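Local coordinates for protein alkaline phosphatase D (Bacillus subtilis, PDB 2YEQ) that hydrolyses phosphate esters as a secreted phosphodiesterase and alkaline phosphatase whose active site holds iron and calcium, at residues S298-E311 with M349-R361. Sequence-based numbering, arbitrary orientation.
Sequences SRNPNRTLLGKEQE and MDSWDGYPAQRER. With PE5 (3,6,9,12,15,18,21,24-octaoxahexacosan-1-ol), chain E.
Leu-305 lies between two aromatic rings of segment 349-361, and its branches divide the work: Leu-305 CD1 sits 3.5 Å from the centroid of the Trp-352 six-membered ring, while CD2 stands over the middle of Tyr-355. The far face of Tyr-355 is taken by the guanidinium of Arg-303, laid nearly flat in a cation-pi stack with planes 28° apart. Bent at chi3 (72°), the arginine also sends Arg-303 NH1 in an almost straight bond of 2.7 Å to Gly-354 O. The phenol is thus held between a leucine and an arginine, its hydroxyl bonded to the backbone of Asp-283.

Gln-358 shows how one amide can fasten a loop to a helix. Its CG stands anti to the backbone N (chi1 167°) and the chain then bends, so that Gln-358 OE1 accepts from the backbone N of Leu-305 and of Leu-306, each at 3.0 Å, while Gln-358 NE2 donates to Glu-311 OE2. Glu-311 OE2 also receives Arg-361 NE at 2.8 Å, a salt bridge; Arg-361 NH1 reaches Pro-301 O and NH2 reaches Arg-303 O. Losing the guanidinium to a leucine here would probably leave the buried carboxylate of Glu-311 without its charged mate and the carbonyls of Pro-301 and Arg-303 short of a donor.

The contact thereby joins the loop between helices 296-299 and 308-320, with the first turn of the latter, to the 3-10 segment 352-354 and the first turns of helix 356-368; Trp-352 NE1 bonds to Gln-330, just past strand 325-329, within the calcineurin-like phosphatase domain.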
loop_
_atom_site.group_PDB
_atom_site.type_symbol
_atom_site.label_atom_id
_atom_site.label_comp_id
_atom_site.label_asym_id
_atom_site.label_seq_id
_atom_site.Cartn_x
_atom_site.Cartn_y
_atom_site.Cartn_z
ATOM N N SER A 298 -9.898 -3.527 24.647
ATOM C CA SER A 298 -8.764 -3.486 23.714
ATOM C C SER A 298 -7.709 -4.509 24.094
ATOM O O SER A 298 -7.112 -5.144 23.212
ATOM C CB SER A 298 -8.158 -2.094 23.603
ATOM O OG SER A 298 -7.495 -1.723 24.788
ATOM N N ARG A 299 -7.522 -4.718 25.399
ATOM C CA ARG A 299 -6.492 -5.654 25.894
ATOM C C ARG A 299 -6.913 -7.122 25.847
ATOM O O ARG A 299 -6.083 -7.982 26.094
ATOM C CB ARG A 299 -6.046 -5.283 27.325
ATOM C CG ARG A 299 -5.260 -3.956 27.440
ATOM C CD ARG A 299 -4.778 -3.676 28.885
ATOM N NE ARG A 299 -5.908 -3.568 29.823
ATOM C CZ ARG A 299 -6.323 -2.457 30.446
ATOM N NH1 ARG A 299 -5.700 -1.293 30.289
ATOM N NH2 ARG A 299 -7.383 -2.517 31.254
ATOM N N ASN A 300 -8.172 -7.427 25.516
ATOM C CA ASN A 300 -8.635 -8.831 25.435
ATOM C C ASN A 300 -7.668 -9.667 24.598
ATOM O O ASN A 300 -7.436 -9.351 23.432
ATOM C CB ASN A 300 -10.051 -8.867 24.828
ATOM C CG ASN A 300 -10.627 -10.264 24.671
ATOM O OD1 ASN A 300 -9.939 -11.268 24.748
ATOM N ND2 ASN A 300 -11.950 -10.319 24.433
ATOM N N PRO A 301 -7.137 -10.754 25.164
ATOM C CA PRO A 301 -6.110 -11.529 24.483
ATOM C C PRO A 301 -6.604 -12.377 23.344
ATOM O O PRO A 301 -5.795 -12.833 22.531
ATOM C CB PRO A 301 -5.559 -12.457 25.596
ATOM C CG PRO A 301 -6.600 -12.478 26.622
ATOM C CD PRO A 301 -7.232 -11.132 26.586
ATOM N N ASN A 302 -7.914 -12.628 23.274
ATOM C CA ASN A 302 -8.443 -13.405 22.157
ATOM C C ASN A 302 -8.524 -12.624 20.855
ATOM O O ASN A 302 -8.739 -13.213 19.808
ATOM C CB ASN A 302 -9.852 -13.914 22.482
ATOM C CG ASN A 302 -9.839 -14.992 23.537
ATOM O OD1 ASN A 302 -8.898 -15.773 23.616
ATOM N ND2 ASN A 302 -10.887 -15.050 24.336
ATOM N N ARG A 303 -8.435 -11.311 20.933
ATOM C CA ARG A 303 -8.642 -10.480 19.758
ATOM C C ARG A 303 -7.468 -10.591 18.803
ATOM O O ARG A 303 -6.311 -10.640 19.252
ATOM C CB ARG A 303 -8.848 -9.051 20.160
ATOM C CG ARG A 303 -10.219 -8.820 20.773
ATOM C CD ARG A 303 -10.377 -7.429 21.278
ATOM N NE ARG A 303 -10.495 -6.470 20.187
ATOM C CZ ARG A 303 -9.624 -5.500 19.893
ATOM N NH1 ARG A 303 -8.509 -5.332 20.598
ATOM N NH2 ARG A 303 -9.862 -4.692 18.863
ATOM N N THR A 304 -7.789 -10.661 17.506
ATOM C CA THR A 304 -6.831 -10.903 16.433
ATOM C C THR A 304 -6.891 -9.772 15.391
ATOM O O THR A 304 -7.935 -9.113 15.235
ATOM C CB THR A 304 -7.115 -12.249 15.757
ATOM O OG1 THR A 304 -6.020 -12.587 14.908
ATOM C CG2 THR A 304 -8.471 -12.241 14.939
ATOM N N LEU A 305 -5.752 -9.522 14.740
ATOM C CA LEU A 305 -5.692 -8.676 13.527
ATOM C C LEU A 305 -5.567 -9.577 12.325
ATOM O O LEU A 305 -6.205 -9.346 11.300
ATOM C CB LEU A 305 -4.474 -7.744 13.512
ATOM C CG LEU A 305 -4.569 -6.284 13.891
ATOM C CD1 LEU A 305 -3.144 -5.685 13.766
ATOM C CD2 LEU A 305 -5.562 -5.477 13.053
ATOM N N LEU A 306 -4.730 -10.608 12.442
ATOM C CA LEU A 306 -4.330 -11.399 11.300
ATOM C C LEU A 306 -5.244 -12.560 11.063
ATOM O O LEU A 306 -5.298 -13.093 9.934
ATOM C CB LEU A 306 -2.924 -11.972 11.502
ATOM C CG LEU A 306 -1.766 -11.004 11.699
ATOM C CD1 LEU A 306 -0.465 -11.799 11.952
ATOM C CD2 LEU A 306 -1.648 -10.054 10.476
ATOM N N GLY A 307 -5.918 -13.006 12.129
ATOM C CA GLY A 307 -6.595 -14.287 12.105
ATOM C C GLY A 307 -5.602 -15.393 12.355
ATOM O O GLY A 307 -4.392 -15.228 12.107
ATOM N N LYS A 308 -6.109 -16.539 12.810
ATOM C CA LYS A 308 -5.266 -17.625 13.292
ATOM C C LYS A 308 -4.372 -18.206 12.215
ATOM O O LYS A 308 -3.204 -18.461 12.475
ATOM C CB LYS A 308 -6.114 -18.753 13.906
ATOM C CG LYS A 308 -5.321 -20.019 14.307
ATOM C CD LYS A 308 -5.386 -20.305 15.809
ATOM C CE LYS A 308 -4.527 -19.323 16.618
ATOM N NZ LYS A 308 -3.439 -20.013 17.388
ATOM N N GLU A 309 -4.916 -18.424 11.025
ATOM C CA GLU A 309 -4.168 -19.050 9.932
ATOM C C GLU A 309 -3.015 -18.162 9.460
ATOM O O GLU A 309 -1.909 -18.644 9.258
ATOM C CB GLU A 309 -5.060 -19.325 8.727
ATOM C CG GLU A 309 -5.219 -20.780 8.375
ATOM C CD GLU A 309 -6.634 -21.269 8.629
ATOM O OE1 GLU A 309 -7.100 -21.166 9.790
ATOM O OE2 GLU A 309 -7.281 -21.736 7.666
ATOM N N GLN A 310 -3.296 -16.875 9.259
ATOM C CA GLN A 310 -2.281 -15.955 8.799
ATOM C C GLN A 310 -1.196 -15.784 9.857
ATOM O O GLN A 310 -0.017 -15.623 9.521
ATOM C CB GLN A 310 -2.879 -14.609 8.468
ATOM C CG GLN A 310 -1.880 -13.650 7.871
ATOM C CD GLN A 310 -2.486 -12.339 7.454
ATOM O OE1 GLN A 310 -3.663 -12.017 7.760
ATOM N NE2 GLN A 310 -1.701 -11.557 6.771
ATOM N N GLU A 311 -1.600 -15.770 11.125
ATOM C CA GLU A 311 -0.641 -15.683 12.221
ATOM C C GLU A 311 0.343 -16.860 12.182
ATOM O O GLU A 311 1.562 -16.660 12.297
ATOM C CB GLU A 311 -1.359 -15.628 13.564
ATOM C CG GLU A 311 -0.457 -15.239 14.721
ATOM C CD GLU A 311 -1.194 -15.246 16.051
ATOM O OE1 GLU A 311 -1.370 -16.348 16.594
ATOM O OE2 GLU A 311 -1.572 -14.159 16.554
ATOM N N MET A 349 -7.203 2.947 18.034
ATOM C CA MET A 349 -7.867 1.644 18.141
ATOM C C MET A 349 -7.822 0.870 16.831
ATOM O O MET A 349 -8.007 -0.348 16.808
ATOM C CB MET A 349 -9.324 1.846 18.638
ATOM C CG MET A 349 -9.385 2.416 20.055
ATOM S SD MET A 349 -8.761 1.178 21.236
ATOM C CE MET A 349 -7.179 1.858 21.768
ATOM N N ASP A 350 -7.505 1.559 15.744
ATOM C CA ASP A 350 -7.430 0.938 14.405
ATOM C C ASP A 350 -6.023 0.456 14.016
ATOM O O ASP A 350 -5.851 -0.268 13.022
ATOM C CB ASP A 350 -7.944 1.929 13.365
ATOM C CG ASP A 350 -8.182 1.289 12.009
ATOM O OD1 ASP A 350 -8.925 0.272 11.907
ATOM O OD2 ASP A 350 -7.614 1.828 11.024
ATOM N N SER A 351 -5.039 0.834 14.831
ATOM C CA SER A 351 -3.629 0.449 14.657
ATOM C C SER A 351 -3.265 -0.746 15.532
ATOM O O SER A 351 -4.124 -1.289 16.225
ATOM C CB SER A 351 -2.724 1.641 15.012
ATOM O OG SER A 351 -3.039 2.761 14.198
ATOM N N TRP A 352 -1.998 -1.180 15.496
ATOM C CA TRP A 352 -1.580 -2.328 16.295
ATOM C C TRP A 352 -1.715 -2.064 17.820
ATOM O O TRP A 352 -1.974 -3.008 18.571
ATOM C CB TRP A 352 -0.157 -2.783 15.976
ATOM C CG TRP A 352 0.021 -3.498 14.676
ATOM C CD1 TRP A 352 0.068 -2.924 13.433
ATOM C CD2 TRP A 352 0.181 -4.884 14.475
ATOM N NE1 TRP A 352 0.257 -3.869 12.488
ATOM C CE2 TRP A 352 0.316 -5.089 13.096
ATOM C CE3 TRP A 352 0.210 -5.996 15.329
ATOM C CZ2 TRP A 352 0.518 -6.336 12.553
ATOM C CZ3 TRP A 352 0.402 -7.208 14.798
ATOM C CH2 TRP A 352 0.555 -7.389 13.418
ATOM N N ASP A 353 -1.603 -0.812 18.257
ATOM C CA ASP A 353 -1.859 -0.465 19.658
ATOM C C ASP A 353 -3.310 -0.849 20.098
ATOM O O ASP A 353 -3.574 -0.989 21.299
ATOM C CB ASP A 353 -1.696 1.025 19.902
ATOM C CG ASP A 353 -0.223 1.469 20.136
ATOM O OD1 ASP A 353 0.602 0.680 20.663
ATOM O OD2 ASP A 353 0.060 2.639 19.791
ATOM N N GLY A 354 -4.221 -0.968 19.125
ATOM C CA GLY A 354 -5.629 -1.355 19.365
ATOM C C GLY A 354 -5.783 -2.855 19.500
ATOM O O GLY A 354 -6.860 -3.343 19.871
ATOM N N TYR A 355 -4.719 -3.576 19.134
ATOM C CA TYR A 355 -4.667 -5.018 19.132
ATOM C C TYR A 355 -3.384 -5.475 19.853
ATOM O O TYR A 355 -2.596 -6.230 19.292
ATOM C CB TYR A 355 -4.714 -5.573 17.699
ATOM C CG TYR A 355 -6.003 -5.198 16.943
ATOM C CD1 TYR A 355 -6.214 -3.898 16.498
ATOM C CD2 TYR A 355 -7.021 -6.145 16.736
ATOM C CE1 TYR A 355 -7.383 -3.534 15.843
ATOM C CE2 TYR A 355 -8.195 -5.800 16.040
ATOM C CZ TYR A 355 -8.376 -4.483 15.617
ATOM O OH TYR A 355 -9.513 -4.078 14.971
ATOM N N PRO A 356 -3.201 -5.051 21.103
ATOM C CA PRO A 356 -1.913 -5.285 21.816
ATOM C C PRO A 356 -1.565 -6.735 22.060
ATOM O O PRO A 356 -0.384 -7.078 22.032
ATOM C CB PRO A 356 -2.093 -4.525 23.128
ATOM C CG PRO A 356 -3.598 -4.549 23.360
ATOM C CD PRO A 356 -4.185 -4.395 21.981
ATOM N N ALA A 357 -2.553 -7.608 22.260
ATOM C CA ALA A 357 -2.247 -9.021 22.461
ATOM C C ALA A 357 -1.759 -9.678 21.191
ATOM O O ALA A 357 -0.851 -10.513 21.203
ATOM C CB ALA A 357 -3.457 -9.790 23.009
ATOM N N GLN A 358 -2.396 -9.339 20.083
ATOM C CA GLN A 358 -1.929 -9.806 18.789
ATOM C C GLN A 358 -0.466 -9.357 18.601
ATOM O O GLN A 358 0.364 -10.132 18.147
ATOM C CB GLN A 358 -2.803 -9.222 17.676
ATOM C CG GLN A 358 -2.252 -9.386 16.284
ATOM C CD GLN A 358 -2.340 -10.790 15.767
ATOM O OE1 GLN A 358 -3.267 -11.139 15.041
ATOM N NE2 GLN A 358 -1.360 -11.611 16.106
ATOM N N ARG A 359 -0.173 -8.108 18.920
ATOM C CA ARG A 359 1.198 -7.613 18.737
ATOM C C ARG A 359 2.178 -8.379 19.637
ATOM O O ARG A 359 3.267 -8.770 19.194
ATOM C CB ARG A 359 1.295 -6.121 18.989
ATOM C CG ARG A 359 2.647 -5.567 18.521
ATOM C CD ARG A 359 2.679 -4.111 18.556
ATOM N NE ARG A 359 2.283 -3.604 19.848
ATOM C CZ ARG A 359 1.879 -2.372 20.088
ATOM N NH1 ARG A 359 1.831 -1.473 19.124
ATOM N NH2 ARG A 359 1.522 -2.019 21.317
ATOM N N GLU A 360 1.767 -8.633 20.877
ATOM C CA GLU A 360 2.564 -9.432 21.819
ATOM C C GLU A 360 2.906 -10.806 21.282
ATOM O O GLU A 360 4.044 -11.271 21.449
ATOM C CB GLU A 360 1.834 -9.591 23.139
ATOM C CG GLU A 360 1.937 -8.406 24.056
ATOM C CD GLU A 360 1.374 -8.712 25.448
ATOM O OE1 GLU A 360 1.907 -9.641 26.104
ATOM O OE2 GLU A 360 0.400 -8.033 25.871
ATOM N N ARG A 361 1.953 -11.469 20.626
ATOM C CA ARG A 361 2.217 -12.788 20.076
ATOM C C ARG A 361 3.291 -12.723 18.986
ATOM O O ARG A 361 4.171 -13.587 18.926
ATOM C CB ARG A 361 0.945 -13.461 19.538
ATOM C CG ARG A 361 -0.077 -13.850 20.642
ATOM C CD ARG A 361 -1.198 -14.716 20.070
ATOM N NE ARG A 361 -2.203 -13.969 19.285
ATOM C CZ ARG A 361 -3.176 -13.199 19.780
ATOM N NH1 ARG A 361 -3.280 -12.950 21.083
ATOM N NH2 ARG A 361 -4.043 -12.624 18.942
HETATM C C48 PE5 E . 2.592 -1.324 25.242
HETATM C C50 PE5 E . 1.167 -1.776 24.918
HETATM O O1 PE5 E . 0.595 -0.987 23.856
HETATM C C1 PE5 E . -0.449 -0.067 24.219
HETATM C C2 PE5 E . -1.849 -0.621 23.929
HETATM O O2 PE5 E . -2.540 -1.151 25.086
HETATM O O HOH W 1 -5.812 -7.429 22.571
HETATM O O HOH W 2 -4.915 -1.152 23.782
HETATM O O HOH W 3 -2.899 -7.654 26.263
HETATM O O HOH W 4 -5.048 -8.279 20.041
HETATM O O HOH W 5 -9.009 -1.995 18.683
HETATM O O HOH W 6 -4.327 -14.051 16.430
#